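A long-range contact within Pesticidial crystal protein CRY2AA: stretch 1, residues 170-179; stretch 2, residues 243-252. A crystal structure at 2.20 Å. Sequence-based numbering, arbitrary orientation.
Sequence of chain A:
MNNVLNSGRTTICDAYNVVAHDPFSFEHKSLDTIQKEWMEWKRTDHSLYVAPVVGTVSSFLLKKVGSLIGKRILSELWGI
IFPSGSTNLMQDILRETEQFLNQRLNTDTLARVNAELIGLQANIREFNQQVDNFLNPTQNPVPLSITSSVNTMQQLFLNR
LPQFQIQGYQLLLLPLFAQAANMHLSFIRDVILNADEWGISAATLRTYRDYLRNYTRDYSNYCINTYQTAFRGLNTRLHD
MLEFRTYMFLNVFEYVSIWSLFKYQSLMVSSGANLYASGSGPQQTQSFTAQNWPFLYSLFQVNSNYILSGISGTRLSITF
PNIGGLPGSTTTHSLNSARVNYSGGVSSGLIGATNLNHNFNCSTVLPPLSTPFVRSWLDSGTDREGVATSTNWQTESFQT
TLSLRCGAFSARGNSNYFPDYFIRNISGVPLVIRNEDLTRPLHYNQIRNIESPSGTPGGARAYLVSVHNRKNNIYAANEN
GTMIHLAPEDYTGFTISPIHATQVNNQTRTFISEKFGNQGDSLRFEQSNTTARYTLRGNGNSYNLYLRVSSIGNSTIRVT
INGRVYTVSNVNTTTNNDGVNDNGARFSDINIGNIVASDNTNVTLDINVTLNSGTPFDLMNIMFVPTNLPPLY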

ATOM      1  N   GLN A 170       1.130   0.278  23.612  1.00 16.72           N
ATOM      2  CA  GLN A 170       0.191   0.049  22.519  1.00 16.36           C
ATOM      3  C   GLN A 170       0.823   0.049  21.132  1.00 14.99           C
ATOM      4  O   GLN A 170       0.494  -0.805  20.313  1.00 16.16           O
ATOM      5  CB  GLN A 170      -0.952   1.065  22.575  1.00 17.60           C
ATOM      6  CG  GLN A 170      -1.649   1.119  23.930  1.00 21.01           C
ATOM      7  CD  GLN A 170      -3.043   1.699  23.850  1.00 23.37           C
ATOM      8  OE1 GLN A 170      -3.257   2.751  23.245  1.00 29.72           O
ATOM      9  NE2 GLN A 170      -4.006   1.015  24.463  1.00 24.12           N
ATOM     10  N   LEU A 171       1.731   0.984  20.864  1.00 13.61           N
ATOM     11  CA  LEU A 171       2.368   1.028  19.548  1.00 14.19           C
ATOM     12  C   LEU A 171       3.322  -0.146  19.369  1.00 14.69           C
ATOM     13  O   LEU A 171       3.388  -0.753  18.301  1.00 13.03           O
ATOM     14  CB  LEU A 171       3.147   2.331  19.350  1.00 13.40           C
ATOM     15  CG  LEU A 171       3.779   2.492  17.959  1.00 14.10           C
ATOM     16  CD1 LEU A 171       2.677   2.799  16.929  1.00 10.24           C
ATOM     17  CD2 LEU A 171       4.805   3.616  17.980  1.00 12.00           C
ATOM     18  N   LEU A 172       4.066  -0.459  20.423  1.00 13.66           N
ATOM     19  CA  LEU A 172       5.017  -1.558  20.374  1.00 13.72           C
ATOM     20  C   LEU A 172       4.337  -2.902  20.136  1.00 14.15           C
ATOM     21  O   LEU A 172       4.888  -3.776  19.466  1.00 12.79           O
ATOM     22  CB  LEU A 172       5.820  -1.604  21.678  1.00 18.22           C
ATOM     23  CG  LEU A 172       6.879  -2.702  21.788  1.00 19.67           C
ATOM     24  CD1 LEU A 172       7.678  -2.777  20.494  1.00 18.13           C
ATOM     25  CD2 LEU A 172       7.795  -2.409  22.975  1.00 23.87           C
ATOM     26  N   LEU A 173       3.137  -3.054  20.682  1.00 13.39           N
ATOM     27  CA  LEU A 173       2.376  -4.285  20.552  1.00 14.45           C
ATOM     28  C   LEU A 173       1.428  -4.281  19.355  1.00 13.35           C
ATOM     29  O   LEU A 173       0.821  -5.301  19.035  1.00 13.66           O
ATOM     30  CB  LEU A 173       1.569  -4.522  21.828  1.00 13.49           C
ATOM     31  CG  LEU A 173       2.371  -4.750  23.113  1.00 16.63           C
ATOM     32  CD1 LEU A 173       1.451  -4.680  24.324  1.00 14.93           C
ATOM     33  CD2 LEU A 173       3.055  -6.111  23.041  1.00 14.28           C
ATOM     34  N   LEU A 174       1.301  -3.137  18.690  1.00 12.75           N
ATOM     35  CA  LEU A 174       0.381  -3.027  17.557  1.00 11.67           C
ATOM     36  C   LEU A 174       0.542  -4.137  16.499  1.00 10.14           C
ATOM     37  O   LEU A 174      -0.456  -4.696  16.039  1.00  9.95           O
ATOM     38  CB  LEU A 174       0.490  -1.644  16.913  1.00  7.52           C
ATOM     39  CG  LEU A 174      -0.725  -1.201  16.082  1.00 12.30           C
ATOM     40  CD1 LEU A 174      -2.004  -1.265  16.930  1.00 11.29           C
ATOM     41  CD2 LEU A 174      -0.506   0.212  15.554  1.00 10.42           C
ATOM     42  N   PRO A 175       1.784  -4.474  16.107  1.00  7.93           N
ATOM     43  CA  PRO A 175       1.958  -5.532  15.107  1.00 12.21           C
ATOM     44  C   PRO A 175       1.353  -6.837  15.615  1.00 12.82           C
ATOM     45  O   PRO A 175       0.639  -7.520  14.894  1.00 13.92           O
ATOM     46  CB  PRO A 175       3.476  -5.602  14.940  1.00  9.70           C
ATOM     47  CG  PRO A 175       3.878  -4.181  15.146  1.00 11.23           C
ATOM     48  CD  PRO A 175       3.072  -3.814  16.382  1.00  9.01           C
ATOM     49  N   LEU A 176       1.622  -7.171  16.870  1.00 13.85           N
ATOM     50  CA  LEU A 176       1.078  -8.398  17.451  1.00 13.77           C
ATOM     51  C   LEU A 176      -0.442  -8.329  17.518  1.00 14.36           C
ATOM     52  O   LEU A 176      -1.129  -9.292  17.180  1.00 15.73           O
ATOM     53  CB  LEU A 176       1.644  -8.629  18.856  1.00 12.10           C
ATOM     54  CG  LEU A 176       3.123  -9.006  19.006  1.00 13.73           C
ATOM     55  CD1 LEU A 176       3.379  -9.449  20.445  1.00 11.63           C
ATOM     56  CD2 LEU A 176       3.482 -10.141  18.048  1.00 14.03           C
ATOM     57  N   PHE A 177      -0.972  -7.191  17.952  1.00 13.51           N
ATOM     58  CA  PHE A 177      -2.417  -7.050  18.039  1.00 13.31           C
ATOM     59  C   PHE A 177      -3.050  -7.219  16.661  1.00 11.53           C
ATOM     60  O   PHE A 177      -4.103  -7.838  16.521  1.00 13.19           O
ATOM     61  CB  PHE A 177      -2.810  -5.687  18.620  1.00 11.56           C
ATOM     62  CG  PHE A 177      -4.290  -5.422  18.559  1.00 13.44           C
ATOM     63  CD1 PHE A 177      -5.156  -6.024  19.468  1.00 13.48           C
ATOM     64  CD2 PHE A 177      -4.828  -4.652  17.531  1.00 14.88           C
ATOM     65  CE1 PHE A 177      -6.534  -5.870  19.351  1.00 14.43           C
ATOM     66  CE2 PHE A 177      -6.204  -4.492  17.404  1.00 14.49           C
ATOM     67  CZ  PHE A 177      -7.060  -5.104  18.317  1.00 13.51           C
ATOM     68  N   ALA A 178      -2.402  -6.670  15.641  1.00 11.55           N
ATOM     69  CA  ALA A 178      -2.912  -6.780  14.279  1.00 12.06           C
ATOM     70  C   ALA A 178      -2.999  -8.246  13.876  1.00 11.98           C
ATOM     71  O   ALA A 178      -3.994  -8.676  13.297  1.00 12.77           O
ATOM     72  CB  ALA A 178      -2.010  -6.031  13.317  1.00 12.32           C
ATOM     73  N   GLN A 179      -1.954  -9.011  14.180  1.00 11.93           N
ATOM     74  CA  GLN A 179      -1.958 -10.433  13.851  1.00 12.03           C
ATOM     75  C   GLN A 179      -3.099 -11.134  14.595  1.00 13.36           C
ATOM     76  O   GLN A 179      -3.793 -11.971  14.023  1.00 14.53           O
ATOM     77  CB  GLN A 179      -0.624 -11.085  14.225  1.00 12.20           C
ATOM     78  CG  GLN A 179       0.558 -10.719  13.327  1.00 10.49           C
ATOM     79  CD  GLN A 179       0.321 -11.060  11.864  1.00 15.64           C
ATOM     80  OE1 GLN A 179      -0.456 -11.959  11.541  1.00 13.25           O
ATOM     81  NE2 GLN A 179       1.003 -10.345  10.968  1.00 13.63           N
ATOM     82  N   GLU A 243      10.216   5.096   6.822  1.00 12.15           N
ATOM     83  CA  GLU A 243      10.389   3.731   7.317  1.00 12.36           C
ATOM     84  C   GLU A 243       9.437   3.435   8.469  1.00 13.40           C
ATOM     85  O   GLU A 243       8.962   2.308   8.620  1.00 14.23           O
ATOM     86  CB  GLU A 243      11.826   3.496   7.780  1.00 11.95           C
ATOM     87  CG  GLU A 243      12.868   3.594   6.686  1.00 14.17           C
ATOM     88  CD  GLU A 243      13.956   2.549   6.831  1.00 15.27           C
ATOM     89  OE1 GLU A 243      14.392   2.293   7.973  1.00 17.05           O
ATOM     90  OE2 GLU A 243      14.379   1.983   5.804  1.00 13.13           O
ATOM     91  N   PHE A 244       9.173   4.441   9.294  1.00 12.54           N
ATOM     92  CA  PHE A 244       8.256   4.252  10.399  1.00 10.86           C
ATOM     93  C   PHE A 244       6.905   3.874   9.804  1.00 10.32           C
ATOM     94  O   PHE A 244       6.231   2.970  10.289  1.00  8.80           O
ATOM     95  CB  PHE A 244       8.111   5.540  11.213  1.00 13.50           C
ATOM     96  CG  PHE A 244       7.117   5.438  12.342  1.00 13.08           C
ATOM     97  CD1 PHE A 244       7.439   4.761  13.513  1.00 15.92           C
ATOM     98  CD2 PHE A 244       5.850   6.000  12.223  1.00 15.01           C
ATOM     99  CE1 PHE A 244       6.519   4.648  14.553  1.00 16.75           C
ATOM    100  CE2 PHE A 244       4.917   5.894  13.258  1.00 15.73           C
ATOM    101  CZ  PHE A 244       5.253   5.214  14.425  1.00 17.55           C
ATOM    102  N   ARG A 245       6.514   4.581   8.744  1.00  9.46           N
ATOM    103  CA  ARG A 245       5.239   4.325   8.078  1.00 11.37           C
ATOM    104  C   ARG A 245       5.239   2.956   7.412  1.00 11.15           C
ATOM    105  O   ARG A 245       4.290   2.186   7.552  1.00 11.70           O
ATOM    106  CB  ARG A 245       4.953   5.399   7.021  1.00 12.25           C
ATOM    107  CG  ARG A 245       3.724   5.106   6.160  1.00 10.91           C
ATOM    108  CD  ARG A 245       3.458   6.226   5.168  1.00 13.56           C
ATOM    109  NE  ARG A 245       2.331   5.917   4.293  1.00 14.22           N
ATOM    110  CZ  ARG A 245       2.343   4.971   3.357  1.00 16.76           C
ATOM    111  NH1 ARG A 245       3.427   4.231   3.161  1.00 14.44           N
ATOM    112  NH2 ARG A 245       1.262   4.757   2.622  1.00 15.63           N
ATOM    113  N   THR A 246       6.311   2.664   6.685  1.00 10.70           N
ATOM    114  CA  THR A 246       6.434   1.388   6.000  1.00 10.51           C
ATOM    115  C   THR A 246       6.322   0.238   6.981  1.00 10.80           C
ATOM    116  O   THR A 246       5.566  -0.711   6.754  1.00 10.20           O
ATOM    117  CB  THR A 246       7.776   1.287   5.260  1.00 10.25           C
ATOM    118  OG1 THR A 246       7.755   2.170   4.131  1.00  9.12           O
ATOM    119  CG2 THR A 246       8.033  -0.137   4.792  1.00  5.54           C
ATOM    120  N   TYR A 247       7.070   0.332   8.076  1.00 11.56           N
ATOM    121  CA  TYR A 247       7.056  -0.707   9.089  1.00 11.52           C
ATOM    122  C   TYR A 247       5.630  -0.973   9.574  1.00 11.24           C
ATOM    123  O   TYR A 247       5.185  -2.120   9.614  1.00 12.27           O
ATOM    124  CB  TYR A 247       7.941  -0.314  10.280  1.00  9.79           C
ATOM    125  CG  TYR A 247       8.208  -1.474  11.209  1.00 11.14           C
ATOM    126  CD1 TYR A 247       9.379  -2.232  11.099  1.00 11.85           C
ATOM    127  CD2 TYR A 247       7.256  -1.864  12.151  1.00 11.63           C
ATOM    128  CE1 TYR A 247       9.588  -3.355  11.905  1.00 10.93           C
ATOM    129  CE2 TYR A 247       7.455  -2.982  12.956  1.00 13.16           C
ATOM    130  CZ  TYR A 247       8.618  -3.723  12.826  1.00 14.30           C
ATOM    131  OH  TYR A 247       8.790  -4.852  13.601  1.00 19.28           O
ATOM    132  N   MET A 248       4.910   0.085   9.935  1.00 10.60           N
ATOM    133  CA  MET A 248       3.535  -0.055  10.417  1.00 11.23           C
ATOM    134  C   MET A 248       2.538  -0.450   9.326  1.00 11.60           C
ATOM    135  O   MET A 248       1.566  -1.160   9.589  1.00 11.39           O
ATOM    136  CB  MET A 248       3.080   1.241  11.094  1.00  8.33           C
ATOM    137  CG  MET A 248       3.787   1.527  12.424  1.00 16.18           C
ATOM    138  SD  MET A 248       3.523   0.215  13.651  1.00 16.10           S
ATOM    139  CE  MET A 248       5.021   0.356  14.669  1.00 18.47           C
ATOM    140  N   PHE A 249       2.768  -0.004   8.098  1.00 11.41           N
ATOM    141  CA  PHE A 249       1.850  -0.367   7.027  1.00 14.43           C
ATOM    142  C   PHE A 249       1.976  -1.854   6.684  1.00 14.63           C
ATOM    143  O   PHE A 249       0.985  -2.513   6.381  1.00 17.17           O
ATOM    144  CB  PHE A 249       2.092   0.507   5.796  1.00 14.07           C
ATOM    145  CG  PHE A 249       1.154   1.680   5.708  1.00 15.15           C
ATOM    146  CD1 PHE A 249       1.242   2.729   6.620  1.00 15.09           C
ATOM    147  CD2 PHE A 249       0.140   1.707   4.753  1.00 17.00           C
ATOM    148  CE1 PHE A 249       0.340   3.787   6.585  1.00 15.46           C
ATOM    149  CE2 PHE A 249      -0.772   2.763   4.705  1.00 17.16           C
ATOM    150  CZ  PHE A 249      -0.674   3.806   5.625  1.00 18.26           C
ATOM    151  N   LEU A 250       3.190  -2.389   6.755  1.00 13.45           N
ATOM    152  CA  LEU A 250       3.403  -3.801   6.456  1.00 14.49           C
ATOM    153  C   LEU A 250       2.982  -4.706   7.612  1.00 15.31           C
ATOM    154  O   LEU A 250       2.468  -5.804   7.393  1.00 13.50           O
ATOM    155  CB  LEU A 250       4.874  -4.056   6.128  1.00 13.57           C
ATOM    156  CG  LEU A 250       5.345  -3.613   4.739  1.00 11.96           C
ATOM    157  CD1 LEU A 250       6.849  -3.800   4.623  1.00  9.54           C
ATOM    158  CD2 LEU A 250       4.620  -4.426   3.676  1.00 11.70           C
ATOM    159  N   ASN A 251       3.197  -4.227   8.835  1.00 14.00           N
ATOM    160  CA  ASN A 251       2.873  -4.972  10.048  1.00 12.32           C
ATOM    161  C   ASN A 251       1.452  -4.780  10.542  1.00 11.85           C
ATOM    162  O   ASN A 251       0.927  -5.623  11.272  1.00 12.57           O
ATOM    163  CB  ASN A 251       3.811  -4.558  11.186  1.00 10.89           C
ATOM    164  CG  ASN A 251       5.081  -5.358  11.216  1.00 11.26           C
ATOM    165  OD1 ASN A 251       5.104  -6.482  11.718  1.00 13.50           O
ATOM    166  ND2 ASN A 251       6.152  -4.791  10.670  1.00 11.00           N
ATOM    167  N   VAL A 252       0.833  -3.671  10.158  1.00 11.06           N
ATOM    168  CA  VAL A 252      -0.501  -3.371  10.643  1.00 11.74           C
ATOM    169  C   VAL A 252      -1.578  -2.954   9.646  1.00 12.00           C
ATOM    170  O   VAL A 252      -2.641  -3.564   9.591  1.00 11.35           O
ATOM    171  CB  VAL A 252      -0.427  -2.269  11.736  1.00 10.34           C
ATOM    172  CG1 VAL A 252      -1.828  -1.934  12.247  1.00  6.95           C
ATOM    173  CG2 VAL A 252       0.474  -2.730  12.882  1.00  6.97           C
TER
HETATM  174  O   HOH W   1       2.188  -7.843  12.239  1.00 14.09           O

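Two helical stretches run in roughly the same direction, their axes 30° apart and 9.0 Å at closest approach, and no direct hydrogen bond joins them; the rule here is apolar packing, tightened around a proline. Leu171 opens the contact. Its CA-to-CB bond points sideways, yet the t chi1 brings the methyls across: CD2 lies 3.9 Å from CZ of Phe244, at the edge of that ring, and CD1 lies 4.1 Å from CE of Met248. One turn on, Leu174 points toward the partner and sets its CG 3.7 Å from CG2 of Val252.

Pro175 is the pivot. Having no amide hydrogen, it cannot bond back to the previous turn, and the helix kinks here. Its CA comes within 5.2 Å of the CA of Asn251, and its compact ring fits that spacing: CB sits 3.7 Å from OD1 of Asn251, while CG faces CG2 of Val252 at 4.3 Å. Asn251 spends its ND2 within its own helix, on O of Tyr247 at 3.0 Å.

Ala178 shows the value of a small residue, its CB resting 3.6 Å from O of Asn251. Beside it a water supplies the polar link, lying 2.7 Å from Asn251 O, 3.1 Å from Pro175 O and 3.0 Å from Gln179 NE2, whose hydrogen bond it accepts.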